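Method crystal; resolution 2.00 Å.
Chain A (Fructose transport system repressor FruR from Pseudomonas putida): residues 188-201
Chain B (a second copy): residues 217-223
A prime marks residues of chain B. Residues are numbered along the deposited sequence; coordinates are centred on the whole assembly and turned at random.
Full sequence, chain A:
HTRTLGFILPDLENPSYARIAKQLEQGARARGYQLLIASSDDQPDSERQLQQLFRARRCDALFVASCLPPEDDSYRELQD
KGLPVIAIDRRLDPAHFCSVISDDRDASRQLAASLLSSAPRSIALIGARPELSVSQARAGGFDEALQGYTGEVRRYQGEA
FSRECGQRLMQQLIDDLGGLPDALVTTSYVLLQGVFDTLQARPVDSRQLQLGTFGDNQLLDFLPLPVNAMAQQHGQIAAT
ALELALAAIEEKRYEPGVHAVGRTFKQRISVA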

# COMPACT_ATOMS: atom_id res chain seq x y z
N SER A 188 9.60 12.04 -2.81
CA SER A 188 8.84 10.81 -2.64
C SER A 188 7.75 11.01 -1.61
O SER A 188 7.99 11.61 -0.56
CB SER A 188 9.77 9.67 -2.20
OG SER A 188 9.03 8.50 -1.88
N TYR A 189 6.56 10.50 -1.89
CA TYR A 189 5.47 10.65 -0.94
C TYR A 189 5.84 10.01 0.39
O TYR A 189 5.42 10.48 1.46
CB TYR A 189 4.17 10.05 -1.49
CG TYR A 189 3.02 10.19 -0.52
CD1 TYR A 189 2.29 11.36 -0.44
CD2 TYR A 189 2.68 9.15 0.34
CE1 TYR A 189 1.24 11.50 0.46
CE2 TYR A 189 1.64 9.27 1.24
CZ TYR A 189 0.92 10.45 1.29
OH TYR A 189 -0.11 10.57 2.19
N VAL A 190 6.64 8.95 0.35
CA VAL A 190 7.03 8.28 1.59
C VAL A 190 7.84 9.21 2.49
O VAL A 190 7.71 9.17 3.71
CB VAL A 190 7.84 6.99 1.31
CG1 VAL A 190 8.18 6.29 2.62
CG2 VAL A 190 7.05 6.04 0.41
N LEU A 191 8.68 10.06 1.90
CA LEU A 191 9.42 11.05 2.67
C LEU A 191 8.47 12.10 3.21
O LEU A 191 8.64 12.59 4.32
CB LEU A 191 10.51 11.71 1.81
CG LEU A 191 11.64 10.79 1.34
CD1 LEU A 191 12.51 11.49 0.30
CD2 LEU A 191 12.48 10.30 2.52
N LEU A 192 7.47 12.46 2.41
CA LEU A 192 6.47 13.43 2.84
C LEU A 192 5.73 12.96 4.10
O LEU A 192 5.36 13.77 4.95
CB LEU A 192 5.47 13.72 1.72
CG LEU A 192 4.44 14.82 2.01
CD1 LEU A 192 5.12 16.16 2.17
CD2 LEU A 192 3.37 14.88 0.92
N GLN A 193 5.51 11.66 4.22
CA GLN A 193 4.86 11.13 5.41
C GLN A 193 5.63 11.53 6.66
O GLN A 193 5.04 11.94 7.66
CB GLN A 193 4.72 9.61 5.32
CG GLN A 193 3.80 9.13 4.21
CD GLN A 193 3.60 7.62 4.23
OE1 GLN A 193 4.27 6.89 3.50
NE2 GLN A 193 2.67 7.16 5.06
N GLY A 194 6.96 11.42 6.59
CA GLY A 194 7.81 11.79 7.71
C GLY A 194 7.80 13.28 7.96
O GLY A 194 7.91 13.72 9.11
N VAL A 195 7.69 14.07 6.89
CA VAL A 195 7.54 15.51 7.03
C VAL A 195 6.25 15.83 7.78
O VAL A 195 6.24 16.68 8.66
CB VAL A 195 7.52 16.21 5.65
CG1 VAL A 195 7.06 17.65 5.78
CG2 VAL A 195 8.91 16.13 5.00
N PHE A 196 5.18 15.13 7.43
CA PHE A 196 3.89 15.31 8.10
C PHE A 196 3.97 14.95 9.59
O PHE A 196 3.29 15.57 10.42
CB PHE A 196 2.79 14.49 7.42
CG PHE A 196 2.28 15.09 6.14
CD1 PHE A 196 1.93 14.27 5.07
CD2 PHE A 196 2.14 16.46 5.99
CE1 PHE A 196 1.45 14.81 3.89
CE2 PHE A 196 1.66 17.01 4.81
CZ PHE A 196 1.32 16.18 3.76
N ASP A 197 4.79 13.96 9.93
CA ASP A 197 4.97 13.60 11.34
C ASP A 197 5.56 14.76 12.12
O ASP A 197 5.14 15.04 13.25
CB ASP A 197 5.87 12.36 11.48
CG ASP A 197 5.19 11.08 11.03
OD1 ASP A 197 3.94 11.04 11.03
OD2 ASP A 197 5.90 10.12 10.68
N THR A 198 6.53 15.44 11.52
CA THR A 198 7.18 16.57 12.16
C THR A 198 6.25 17.78 12.30
O THR A 198 6.25 18.45 13.33
CB THR A 198 8.47 16.97 11.41
OG1 THR A 198 9.39 15.88 11.43
CG2 THR A 198 9.11 18.19 12.06
N LEU A 199 5.46 18.04 11.27
CA LEU A 199 4.49 19.14 11.30
C LEU A 199 3.43 18.89 12.37
O LEU A 199 2.92 19.83 12.99
CB LEU A 199 3.81 19.30 9.94
CG LEU A 199 4.69 19.79 8.79
CD1 LEU A 199 3.88 19.84 7.50
CD2 LEU A 199 5.28 21.15 9.11
N GLN A 200 3.09 17.62 12.56
CA GLN A 200 2.02 17.23 13.46
C GLN A 200 2.35 17.60 14.91
O GLN A 200 1.45 17.89 15.71
CB GLN A 200 1.77 15.73 13.33
CG GLN A 200 0.31 15.34 13.30
CD GLN A 200 -0.30 15.31 14.67
OE1 GLN A 200 0.12 14.53 15.53
NE2 GLN A 200 -1.30 16.15 14.90
N ALA A 201 3.64 17.61 15.23
CA ALA A 201 4.12 17.93 16.57
C ALA A 201 4.07 19.43 16.87
O ALA A 201 4.12 19.85 18.03
CB ALA A 201 5.53 17.40 16.77
N ASN B 217 -5.13 5.80 9.19
CA ASN B 217 -4.38 6.51 8.18
C ASN B 217 -3.81 7.78 8.77
O ASN B 217 -4.51 8.52 9.47
CB ASN B 217 -5.28 6.82 6.99
CG ASN B 217 -4.50 7.10 5.72
OD1 ASN B 217 -3.99 8.20 5.53
ND2 ASN B 217 -4.40 6.10 4.85
N GLN B 218 -2.54 8.03 8.48
CA GLN B 218 -1.81 9.15 9.05
C GLN B 218 -2.54 10.48 8.86
O GLN B 218 -2.61 11.29 9.78
CB GLN B 218 -0.42 9.23 8.42
CG GLN B 218 0.34 10.48 8.76
CD GLN B 218 1.61 10.62 7.95
OE1 GLN B 218 1.73 10.07 6.86
NE2 GLN B 218 2.57 11.37 8.48
N LEU B 219 -3.09 10.68 7.67
CA LEU B 219 -3.67 11.98 7.34
C LEU B 219 -4.97 12.26 8.11
O LEU B 219 -5.46 13.39 8.11
CB LEU B 219 -3.85 12.13 5.82
CG LEU B 219 -2.59 11.91 4.98
CD1 LEU B 219 -2.77 12.44 3.57
CD2 LEU B 219 -1.39 12.56 5.64
N LEU B 220 -5.50 11.24 8.78
CA LEU B 220 -6.64 11.43 9.67
C LEU B 220 -6.28 12.39 10.81
O LEU B 220 -7.16 13.02 11.40
CB LEU B 220 -7.09 10.09 10.26
CG LEU B 220 -8.43 9.52 9.78
CD1 LEU B 220 -8.58 9.65 8.28
CD2 LEU B 220 -8.60 8.07 10.23
N ASP B 221 -4.99 12.51 11.11
CA ASP B 221 -4.52 13.41 12.16
C ASP B 221 -4.71 14.87 11.76
O ASP B 221 -4.72 15.75 12.61
CB ASP B 221 -3.05 13.15 12.48
CG ASP B 221 -2.83 11.88 13.28
OD1 ASP B 221 -3.58 11.65 14.26
OD2 ASP B 221 -1.91 11.11 12.95
N PHE B 222 -4.85 15.12 10.46
CA PHE B 222 -4.95 16.47 9.93
C PHE B 222 -6.37 16.84 9.49
O PHE B 222 -6.64 17.98 9.13
CB PHE B 222 -4.00 16.65 8.74
CG PHE B 222 -2.56 16.44 9.09
CD1 PHE B 222 -1.74 17.51 9.41
CD2 PHE B 222 -2.01 15.16 9.08
CE1 PHE B 222 -0.41 17.32 9.72
CE2 PHE B 222 -0.68 14.97 9.40
CZ PHE B 222 0.12 16.05 9.72
N LEU B 223 -7.27 15.85 9.51
CA LEU B 223 -8.67 16.09 9.18
C LEU B 223 -9.34 16.95 10.24
O LEU B 223 -9.18 16.70 11.43
CB LEU B 223 -9.43 14.77 9.06
CG LEU B 223 -9.51 14.08 7.70
CD1 LEU B 223 -10.62 13.04 7.74
CD2 LEU B 223 -9.76 15.09 6.60

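From Tyr189 onward, chain A forms a helix that packs against a short 3-10 segment of the second copy that begins at Gln218′. Together the two stretches bury 416 Å². Ser188 lies outside the contact and caps the helix: its OG accepts from Val190 N at 3.3 Å.

Tyr189 is the first residue to touch chain B. Its CB points sideways, but with chi1 in t the ring carries OH to 3.5 Å from Leu219′ CD1. Val190, Leu191 and Leu192 make no contact.

Gln193 takes part in a hydrogen bond across the stretches. Its carbonyl O accepts from Gln218′ NE2 at 2.7 Å, with an N-H...O angle of 161°. The same O also accepts from Asp197 N at 3.0 Å, within the helix. Gln218′ suits this place because its side chain, t at chi1 and chi2, is long enough to bring an amide donor to the helix backbone. Its OE1 lies 3.4 Å from Gln193 CB.

Phe196 points toward chain B and is buried. Its CB is 3.3 Å from Gln218′ NE2. Its CD1 packs on Leu219′ CD2 at 3.8 Å, an apolar contact that suits both residues. The rings of Phe196 and Phe222′ meet obliquely, with centroids 5.4 Å apart and planes at 55°. Phe222′ also brings CZ to 3.3 Å from Phe196 O, which lies at the edge of its ring.

Asp197 turns its carboxylate to the same amide: OD1 is 2.9 Å from Gln218′ NE2. Both carboxylate oxygens are hydrogen-bonded elsewhere in the structure.

Gln200 covers the end of the contact. Its CG lies 3.7 Å from Phe222′ CZ and 4.1 Å from Asp221′ CB. Here the aliphatic part of a polar side chain packs beside the Phe222′ ring, while the residue stays partly exposed.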